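PDB 4NNB: OBCA, Oxalate Biosynthetic Component A from Burkholderia glumae, which is a TIM-barrel protein with an additional N-terminal domain and binds a magnesium ion together with an oxaloacetate ion. Local coordinates for residues E211-R214 / S215-G219; P453-N456 / L457-D460; T512-T515 / A516-R520. All coordinates share one frame; numbering follows the deposited sequence.

In the fold
All three contacts are local, each within one run of chain, and all three run into or along a helix: 205-217, 458-465 and 516-523. Contact 1 closes helix 205-217, just before strand 222-229, whose H224 and H226 bind the magnesium ion with E475; the T212 side chain lies about 13 Å from the metal. Contact 2 leads from strand 444-449 into helix 458-465, and its Q455 side chain is about 13 Å from both the magnesium ion and the oxaloacetate. Contact 3 passes from strand 512-513, paired with strand 5-10, into helix 516-523. It touches contact 1, with M216 CE 4.1 Å from A516 CB, whereas contacts 1 and 2 have centres 21 Å apart.

Contact 1: E211-R214 / S215-G219; sequences ETIR and SMRAG
S215 grips the carbonyl of E211 twice: its N-H bonds to E211 O at 2.8 Å, and its hydroxyl OG gives a second bond to the same oxygen at 3.0 Å. The two donors arrive from opposite faces of the carbonyl plane, OG well above it. With chi1 at -74°, S215 OG sits beside its own backbone N, where it can turn back over the preceding turn. The E211 side chain bends at chi2 (65°) and brings OE2 to 3.1 Å from S215 OG. E211 OE2 accepts a hydrogen bond from W496 N on helix 495-507, and R214 meets the same tryptophan in a cation-pi contact.

On the other side of the helix, I213 and R217 run side by side in the same direction. The R217 chain, extended from CG to NE, runs alongside I213, and I213 CG2 sits over the centre of one guanidinium face, 3.4 Å from R217 CZ. R217 NE is paired with E269 in a salt bridge, and the I213 methyl packs on the face. T212 touches V223 and L225 of strand 222-229 and V265 of helix 255-268, while its OG1 bonds back to I208 O.

A218 N to R214 O, at 3.0 Å, is the last helical bond of the i to i-4 kind. G219 has then left helical angles with a positive phi of 131°, and its N bonds to M216 O at 3.0 Å. G219 thus marks a Schellman motif, here ending a helix that leads into a strand of the TIM barrel.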
ATOM      1  N   GLU A 211       2.290 -10.694  -9.593  1.00 26.62           N
ATOM      2  CA  GLU A 211       2.308  -9.227  -9.551  1.00 24.92           C
ATOM      3  C   GLU A 211       3.715  -8.669  -9.721  1.00 25.99           C
ATOM      4  O   GLU A 211       3.913  -7.654 -10.402  1.00 25.31           O
ATOM      5  CB  GLU A 211       1.653  -8.698  -8.258  1.00 25.55           C
ATOM      6  CG  GLU A 211       1.624  -7.184  -8.161  1.00 23.32           C
ATOM      7  CD  GLU A 211       0.749  -6.537  -9.245  1.00 26.54           C
ATOM      8  OE1 GLU A 211      -0.362  -7.044  -9.507  1.00 25.29           O
ATOM      9  OE2 GLU A 211       1.175  -5.523  -9.828  1.00 30.19           O
ATOM     10  N   THR A 212       4.698  -9.340  -9.117  1.00 25.62           N
ATOM     11  CA  THR A 212       6.099  -8.956  -9.280  1.00 22.31           C
ATOM     12  C   THR A 212       6.495  -8.956 -10.761  1.00 26.39           C
ATOM     13  O   THR A 212       7.082  -7.997 -11.269  1.00 24.30           O
ATOM     14  CB  THR A 212       7.038  -9.926  -8.498  1.00 22.41           C
ATOM     15  OG1 THR A 212       6.769  -9.803  -7.093  1.00 24.20           O
ATOM     16  CG2 THR A 212       8.496  -9.601  -8.753  1.00 23.14           C
ATOM     17  N   ILE A 213       6.190 -10.049 -11.442  1.00 25.00           N
ATOM     18  CA  ILE A 213       6.505 -10.165 -12.863  1.00 27.36           C
ATOM     19  C   ILE A 213       5.754  -9.138 -13.716  1.00 25.38           C
ATOM     20  O   ILE A 213       6.360  -8.472 -14.561  1.00 27.07           O
ATOM     21  CB  ILE A 213       6.245 -11.589 -13.349  1.00 27.62           C
ATOM     22  CG1 ILE A 213       7.327 -12.502 -12.776  1.00 30.00           C
ATOM     23  CG2 ILE A 213       6.280 -11.650 -14.884  1.00 32.25           C
ATOM     24  CD1 ILE A 213       6.862 -13.885 -12.567  1.00 35.09           C
ATOM     25  N   ARG A 214       4.454  -8.988 -13.483  1.00 23.92           N
ATOM     26  CA  ARG A 214       3.700  -7.954 -14.191  1.00 29.38           C
ATOM     27  C   ARG A 214       4.242  -6.557 -13.931  1.00 28.36           C
ATOM     28  O   ARG A 214       4.334  -5.750 -14.852  1.00 24.67           O
ATOM     29  CB  ARG A 214       2.213  -8.008 -13.833  1.00 29.18           C
ATOM     30  CG  ARG A 214       1.540  -9.300 -14.247  1.00 34.68           C
ATOM     31  CD  ARG A 214       0.136  -9.018 -14.708  1.00 46.82           C
ATOM     32  NE  ARG A 214       0.118  -7.973 -15.728  1.00 45.92           N
ATOM     33  CZ  ARG A 214      -0.981  -7.354 -16.139  1.00 44.05           C
ATOM     34  NH1 ARG A 214      -0.905  -6.407 -17.059  1.00 49.10           N
ATOM     35  NH2 ARG A 214      -2.157  -7.678 -15.620  1.00 49.46           N
ATOM     36  N   SER A 215       4.592  -6.261 -12.681  1.00 24.55           N
ATOM     37  CA  SER A 215       5.149  -4.948 -12.353  1.00 24.38           C
ATOM     38  C   SER A 215       6.465  -4.674 -13.076  1.00 22.32           C
ATOM     39  O   SER A 215       6.694  -3.563 -13.583  1.00 25.27           O
ATOM     40  CB  SER A 215       5.331  -4.798 -10.834  1.00 25.14           C
ATOM     41  OG  SER A 215       4.071  -4.616 -10.215  1.00 25.33           O
ATOM     42  N   MET A 216       7.337  -5.673 -13.114  1.00 24.64           N
ATOM     43  CA  MET A 216       8.596  -5.544 -13.845  1.00 26.68           C
ATOM     44  C   MET A 216       8.346  -5.322 -15.338  1.00 26.74           C
ATOM     45  O   MET A 216       9.017  -4.514 -15.982  1.00 30.26           O
ATOM     46  CB  MET A 216       9.437  -6.802 -13.686  1.00 29.89           C
ATOM     47  CG  MET A 216      10.219  -6.889 -12.394  1.00 35.49           C
ATOM     48  SD  MET A 216      11.150  -8.409 -12.514  1.00 42.13           S
ATOM     49  CE  MET A 216      12.273  -8.006 -13.838  1.00 26.49           C
ATOM     50  N   ARG A 217       7.363  -6.027 -15.885  1.00 27.68           N
ATOM     51  CA  ARG A 217       7.092  -5.908 -17.315  1.00 31.82           C
ATOM     52  C   ARG A 217       6.423  -4.586 -17.671  1.00 30.96           C
ATOM     53  O   ARG A 217       6.512  -4.133 -18.804  1.00 33.50           O
ATOM     54  CB  ARG A 217       6.312  -7.130 -17.803  1.00 32.48           C
ATOM     55  CG  ARG A 217       7.190  -8.359 -17.763  1.00 27.94           C
ATOM     56  CD  ARG A 217       6.463  -9.640 -18.064  1.00 32.45           C
ATOM     57  NE  ARG A 217       7.407 -10.756 -18.062  1.00 33.45           N
ATOM     58  CZ  ARG A 217       7.074 -12.036 -18.193  1.00 30.27           C
ATOM     59  NH1 ARG A 217       5.809 -12.390 -18.333  1.00 33.21           N
ATOM     60  NH2 ARG A 217       8.017 -12.962 -18.172  1.00 30.44           N
ATOM     61  N   ALA A 218       5.802  -3.945 -16.682  1.00 28.05           N
ATOM     62  CA  ALA A 218       5.203  -2.632 -16.868  1.00 26.76           C
ATOM     63  C   ALA A 218       6.254  -1.543 -16.692  1.00 28.19           C
ATOM     64  O   ALA A 218       5.975  -0.364 -16.921  1.00 27.92           O
ATOM     65  CB  ALA A 218       4.023  -2.417 -15.888  1.00 27.42           C
ATOM     66  N   GLY A 219       7.455  -1.930 -16.265  1.00 27.75           N
ATOM     67  CA  GLY A 219       8.562  -0.991 -16.190  1.00 27.18           C
ATOM     68  C   GLY A 219       9.377  -0.921 -14.900  1.00 30.10           C
ATOM     69  O   GLY A 219      10.347  -0.173 -14.832  1.00 30.60           O
TER

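Contact 2: P453-N456 / L457-D460; sequences PMQN and LLVD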
ATOM      1  N   PRO A 453      -2.626   9.472  -1.141  1.00 24.52           N
ATOM      2  CA  PRO A 453      -3.292  10.771  -1.319  1.00 29.74           C
ATOM      3  C   PRO A 453      -2.359  11.935  -1.667  1.00 34.79           C
ATOM      4  O   PRO A 453      -2.850  12.998  -2.039  1.00 32.41           O
ATOM      5  CB  PRO A 453      -3.940  11.014   0.047  1.00 31.34           C
ATOM      6  CG  PRO A 453      -4.109   9.648   0.643  1.00 29.60           C
ATOM      7  CD  PRO A 453      -2.880   8.910   0.201  1.00 26.86           C
ATOM      8  N   MET A 454      -1.047  11.741  -1.549  1.00 30.85           N
ATOM      9  CA  MET A 454      -0.077  12.781  -1.884  1.00 31.60           C
ATOM     10  C   MET A 454       0.645  12.500  -3.196  1.00 28.96           C
ATOM     11  O   MET A 454       1.502  13.283  -3.623  1.00 29.80           O
ATOM     12  CB  MET A 454       0.976  12.911  -0.765  1.00 32.32           C
ATOM     13  CG  MET A 454       0.423  13.367   0.558  1.00 35.05           C
ATOM     14  SD  MET A 454       1.666  13.512   1.877  1.00 32.51           S
ATOM     15  CE  MET A 454       2.700  14.820   1.202  1.00 32.54           C
ATOM     16  N   GLN A 455       0.305  11.392  -3.849  1.00 28.81           N
ATOM     17  CA  GLN A 455       1.122  10.922  -4.967  1.00 29.23           C
ATOM     18  C   GLN A 455       1.123  11.781  -6.235  1.00 28.94           C
ATOM     19  O   GLN A 455       1.953  11.566  -7.107  1.00 27.17           O
ATOM     20  CB  GLN A 455       0.827   9.451  -5.295  1.00 27.06           C
ATOM     21  CG  GLN A 455       1.462   8.479  -4.282  1.00 25.48           C
ATOM     22  CD  GLN A 455       1.184   7.028  -4.607  1.00 24.42           C
ATOM     23  OE1 GLN A 455       0.367   6.718  -5.473  1.00 32.19           O
ATOM     24  NE2 GLN A 455       1.861   6.128  -3.914  1.00 27.25           N
ATOM     25  N   ASN A 456       0.226  12.757  -6.343  1.00 29.09           N
ATOM     26  CA  ASN A 456       0.283  13.651  -7.507  1.00 32.03           C
ATOM     27  C   ASN A 456       1.568  14.481  -7.494  1.00 33.05           C
ATOM     28  O   ASN A 456       1.963  15.041  -8.503  1.00 34.81           O
ATOM     29  CB  ASN A 456      -0.948  14.561  -7.597  1.00 30.34           C
ATOM     30  CG  ASN A 456      -2.228  13.794  -7.915  1.00 31.05           C
ATOM     31  OD1 ASN A 456      -2.180  12.688  -8.441  1.00 34.60           O
ATOM     32  ND2 ASN A 456      -3.375  14.384  -7.589  1.00 31.29           N
ATOM     33  N   LEU A 457       2.215  14.536  -6.334  1.00 31.78           N
ATOM     34  CA  LEU A 457       3.459  15.273  -6.150  1.00 31.04           C
ATOM     35  C   LEU A 457       4.682  14.479  -6.578  1.00 32.55           C
ATOM     36  O   LEU A 457       5.750  15.059  -6.780  1.00 32.19           O
ATOM     37  CB  LEU A 457       3.628  15.645  -4.672  1.00 29.60           C
ATOM     38  CG  LEU A 457       2.557  16.515  -4.029  1.00 34.43           C
ATOM     39  CD1 LEU A 457       2.807  16.642  -2.539  1.00 31.57           C
ATOM     40  CD2 LEU A 457       2.546  17.891  -4.688  1.00 35.46           C
ATOM     41  N   LEU A 458       4.535  13.157  -6.703  1.00 31.41           N
ATOM     42  CA  LEU A 458       5.687  12.255  -6.861  1.00 31.32           C
ATOM     43  C   LEU A 458       6.697  12.670  -7.914  1.00 34.29           C
ATOM     44  O   LEU A 458       7.891  12.792  -7.625  1.00 28.07           O
ATOM     45  CB  LEU A 458       5.231  10.835  -7.188  1.00 31.72           C
ATOM     46  CG  LEU A 458       5.094   9.832  -6.052  1.00 36.81           C
ATOM     47  CD1 LEU A 458       4.696   8.490  -6.653  1.00 30.34           C
ATOM     48  CD2 LEU A 458       6.388   9.721  -5.230  1.00 27.64           C
ATOM     49  N   VAL A 459       6.227  12.856  -9.143  1.00 30.63           N
ATOM     50  CA  VAL A 459       7.133  13.172 -10.237  1.00 31.60           C
ATOM     51  C   VAL A 459       7.759  14.563 -10.106  1.00 31.18           C
ATOM     52  O   VAL A 459       8.965  14.705 -10.297  1.00 32.93           O
ATOM     53  CB  VAL A 459       6.460  12.985 -11.610  1.00 36.29           C
ATOM     54  CG1 VAL A 459       7.374  13.483 -12.731  1.00 35.87           C
ATOM     55  CG2 VAL A 459       6.120  11.521 -11.810  1.00 30.40           C
ATOM     56  N   ASP A 460       6.962  15.577  -9.773  1.00 29.24           N
ATOM     57  CA  ASP A 460       7.509  16.929  -9.652  1.00 35.58           C
ATOM     58  C   ASP A 460       8.578  16.987  -8.557  1.00 38.46           C
ATOM     59  O   ASP A 460       9.655  17.554  -8.761  1.00 34.61           O
ATOM     60  CB  ASP A 460       6.419  17.952  -9.346  1.00 35.93           C
ATOM     61  CG  ASP A 460       5.549  18.272 -10.556  1.00 40.14           C
ATOM     62  OD1 ASP A 460       6.013  18.106 -11.703  1.00 45.11           O
ATOM     63  OD2 ASP A 460       4.396  18.690 -10.346  1.00 45.42           O
TER
HETATM   64  O   HOH W   1       3.335  12.291  -9.834  1.00 36.21           O
HETATM   65  O   HOH W   2       4.015  15.403  -9.938  1.00 36.33           O
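M454 and L457 are joined first through the backbone, with L457 N bonded to M454 O at 3.1 Å. The next residue repeats the pattern: L458 N bonds to Q455 O at 3.1 Å, this time from high above the carbonyl plane, 67° out of it. Both bonds span three residues, as in a 3-10 turn.

Water extends the backbone bonding where the chain passes into the helix. Water 2 receives the N-H of D460 at 3.0 Å and donates to N456 O, at a distance so short that its exact value is doubtful. Water 1 accepts from V459 N at 3.0 Å and lies against Q455 O, although other acceptors compete for its protons.

Apolar contacts follow the same three-residue spacing. M454 and L457 are set at a slant to each other and meet through methyl groups, M454 CE to L457 CD1 at 4.2 Å. Q455 and L458 instead lie side by side, the glutamine CG against the leucine CD1 at 4.0 Å. L457 also packs on helices 401-413 and 416-440.

Polar ends are held from outside: Q455 NE2 bonds to L450 O, N456 OD1 accepts from N481, D460 OD1 forms a salt bridge with R509, and D460 OD2 a hydrogen bond with H419 NE2. A 3-10 turn, with waters bridging Q455 O to V459 N and N456 O to D460 N, leads the loop after strand 444-449 into helix 458-465, one beta-to-alpha connection of the TIM barrel.

Contact 3: T512-T515 / A516-R520; sequences TILT and AAQVR
T515 is still extended, with psi at 169°, and A516 beyond it already has the helical value of -49°, so the chain swings from strand-like to helical in a single step. A main-chain bond across this step runs from V519 N to T515 O at 3.0 Å. Upstream, the backbones of T512 and L514 bond to L6 of strand 5-10.

At the bend, the side chains of T515 and Q518 exchange bonds. T515 OG1 lies between its own backbone N and carbonyl carbon (chi1 66°), which turns it to face the first helical turn, and there it accepts Q518 N at 3.2 Å. In return, the extended Q518 chain reaches back and its OE1 takes T515 N at 2.8 Å. T515 is therefore the N-cap, and the reciprocal pair forms a capping box. OE1 also lies 3.1 Å from T515 OG1, though that hydroxyl proton has another acceptor within reach.

The residues just outside the box meet as a hydrophobic staple: L514, before the N-cap, places CB 3.9 Å from V519 CG2, four residues after the cap. V519 continues inward onto Y7 of strand 5-10 and I273 of strand 273-276, while L514 packs on S5.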
ATOM      1  N   THR A 512      14.500   9.225 -18.722  1.00 40.67           N
ATOM      2  CA  THR A 512      14.782   7.866 -19.160  1.00 44.11           C
ATOM      3  C   THR A 512      14.448   6.902 -18.014  1.00 45.22           C
ATOM      4  O   THR A 512      14.639   7.239 -16.845  1.00 40.22           O
ATOM      5  CB  THR A 512      16.270   7.716 -19.533  1.00 47.88           C
ATOM      6  OG1 THR A 512      16.622   8.720 -20.496  1.00 57.27           O
ATOM      7  CG2 THR A 512      16.560   6.334 -20.110  1.00 45.34           C
ATOM      8  N   ILE A 513      13.946   5.716 -18.352  1.00 44.19           N
ATOM      9  CA  ILE A 513      13.625   4.698 -17.361  1.00 40.41           C
ATOM     10  C   ILE A 513      14.589   3.531 -17.496  1.00 40.97           C
ATOM     11  O   ILE A 513      14.616   2.870 -18.528  1.00 40.26           O
ATOM     12  CB  ILE A 513      12.199   4.152 -17.547  1.00 40.93           C
ATOM     13  CG1 ILE A 513      11.167   5.284 -17.545  1.00 42.96           C
ATOM     14  CG2 ILE A 513      11.877   3.122 -16.468  1.00 39.19           C
ATOM     15  CD1 ILE A 513      11.122   6.050 -16.252  1.00 45.39           C
ATOM     16  N   LEU A 514      15.365   3.266 -16.447  1.00 37.52           N
ATOM     17  CA  LEU A 514      16.299   2.139 -16.440  1.00 33.23           C
ATOM     18  C   LEU A 514      15.599   0.798 -16.231  1.00 34.92           C
ATOM     19  O   LEU A 514      14.633   0.700 -15.467  1.00 36.06           O
ATOM     20  CB  LEU A 514      17.352   2.346 -15.353  1.00 36.05           C
ATOM     21  CG  LEU A 514      18.037   3.710 -15.396  1.00 38.56           C
ATOM     22  CD1 LEU A 514      18.889   3.934 -14.172  1.00 39.97           C
ATOM     23  CD2 LEU A 514      18.879   3.856 -16.669  1.00 40.31           C
ATOM     24  N   THR A 515      16.090  -0.233 -16.910  1.00 35.16           N
ATOM     25  CA  THR A 515      15.566  -1.587 -16.767  1.00 34.60           C
ATOM     26  C   THR A 515      16.266  -2.302 -15.620  1.00 33.10           C
ATOM     27  O   THR A 515      17.296  -1.836 -15.120  1.00 30.93           O
ATOM     28  CB  THR A 515      15.872  -2.424 -18.005  1.00 36.81           C
ATOM     29  OG1 THR A 515      17.288  -2.600 -18.096  1.00 37.25           O
ATOM     30  CG2 THR A 515      15.352  -1.750 -19.274  1.00 42.68           C
ATOM     31  N   ALA A 516      15.727  -3.455 -15.237  1.00 30.07           N
ATOM     32  CA  ALA A 516      16.343  -4.287 -14.206  1.00 35.22           C
ATOM     33  C   ALA A 516      17.788  -4.636 -14.557  1.00 37.19           C
ATOM     34  O   ALA A 516      18.685  -4.472 -13.732  1.00 30.88           O
ATOM     35  CB  ALA A 516      15.530  -5.546 -13.979  1.00 35.57           C
ATOM     36  N   ALA A 517      18.016  -5.103 -15.782  1.00 33.54           N
ATOM     37  CA  ALA A 517      19.364  -5.484 -16.199  1.00 38.54           C
ATOM     38  C   ALA A 517      20.325  -4.321 -16.043  1.00 30.68           C
ATOM     39  O   ALA A 517      21.473  -4.506 -15.649  1.00 37.02           O
ATOM     40  CB  ALA A 517      19.373  -6.005 -17.642  1.00 38.71           C
ATOM     41  N   GLN A 518      19.854  -3.115 -16.336  1.00 31.71           N
ATOM     42  CA  GLN A 518      20.710  -1.940 -16.237  1.00 30.87           C
ATOM     43  C   GLN A 518      21.007  -1.535 -14.793  1.00 38.64           C
ATOM     44  O   GLN A 518      22.130  -1.136 -14.470  1.00 34.34           O
ATOM     45  CB  GLN A 518      20.070  -0.760 -16.953  1.00 40.36           C
ATOM     46  CG  GLN A 518      19.969  -0.917 -18.467  1.00 39.44           C
ATOM     47  CD  GLN A 518      19.185   0.208 -19.077  1.00 43.66           C
ATOM     48  OE1 GLN A 518      17.970   0.319 -18.872  1.00 41.76           O
ATOM     49  NE2 GLN A 518      19.873   1.079 -19.807  1.00 52.51           N
ATOM     50  N   VAL A 519      19.993  -1.603 -13.933  1.00 33.34           N
ATOM     51  CA  VAL A 519      20.179  -1.244 -12.528  1.00 28.43           C
ATOM     52  C   VAL A 519      21.167  -2.210 -11.876  1.00 28.55           C
ATOM     53  O   VAL A 519      22.062  -1.770 -11.151  1.00 32.47           O
ATOM     54  CB  VAL A 519      18.822  -1.162 -11.749  1.00 28.58           C
ATOM     55  CG1 VAL A 519      19.054  -1.020 -10.219  1.00 23.58           C
ATOM     56  CG2 VAL A 519      17.999  -0.000 -12.254  1.00 27.64           C
ATOM     57  N   ARG A 520      21.020  -3.508 -12.153  1.00 30.22           N
ATOM     58  CA  ARG A 520      21.920  -4.530 -11.622  1.00 30.16           C
ATOM     59  C   ARG A 520      23.343  -4.218 -12.004  1.00 40.80           C
ATOM     60  O   ARG A 520      24.254  -4.280 -11.182  1.00 38.16           O
ATOM     61  CB  ARG A 520      21.640  -5.912 -12.213  1.00 36.89           C
ATOM     62  CG  ARG A 520      20.258  -6.436 -12.044  1.00 45.67           C
ATOM     63  CD  ARG A 520      20.196  -7.866 -12.534  1.00 41.10           C
ATOM     64  NE  ARG A 520      20.982  -8.703 -11.647  1.00 41.93           N
ATOM     65  CZ  ARG A 520      20.462  -9.422 -10.663  1.00 38.63           C
ATOM     66  NH1 ARG A 520      19.147  -9.431 -10.466  1.00 35.74           N
ATOM     67  NH2 ARG A 520      21.255 -10.149  -9.890  1.00 37.07           N
TER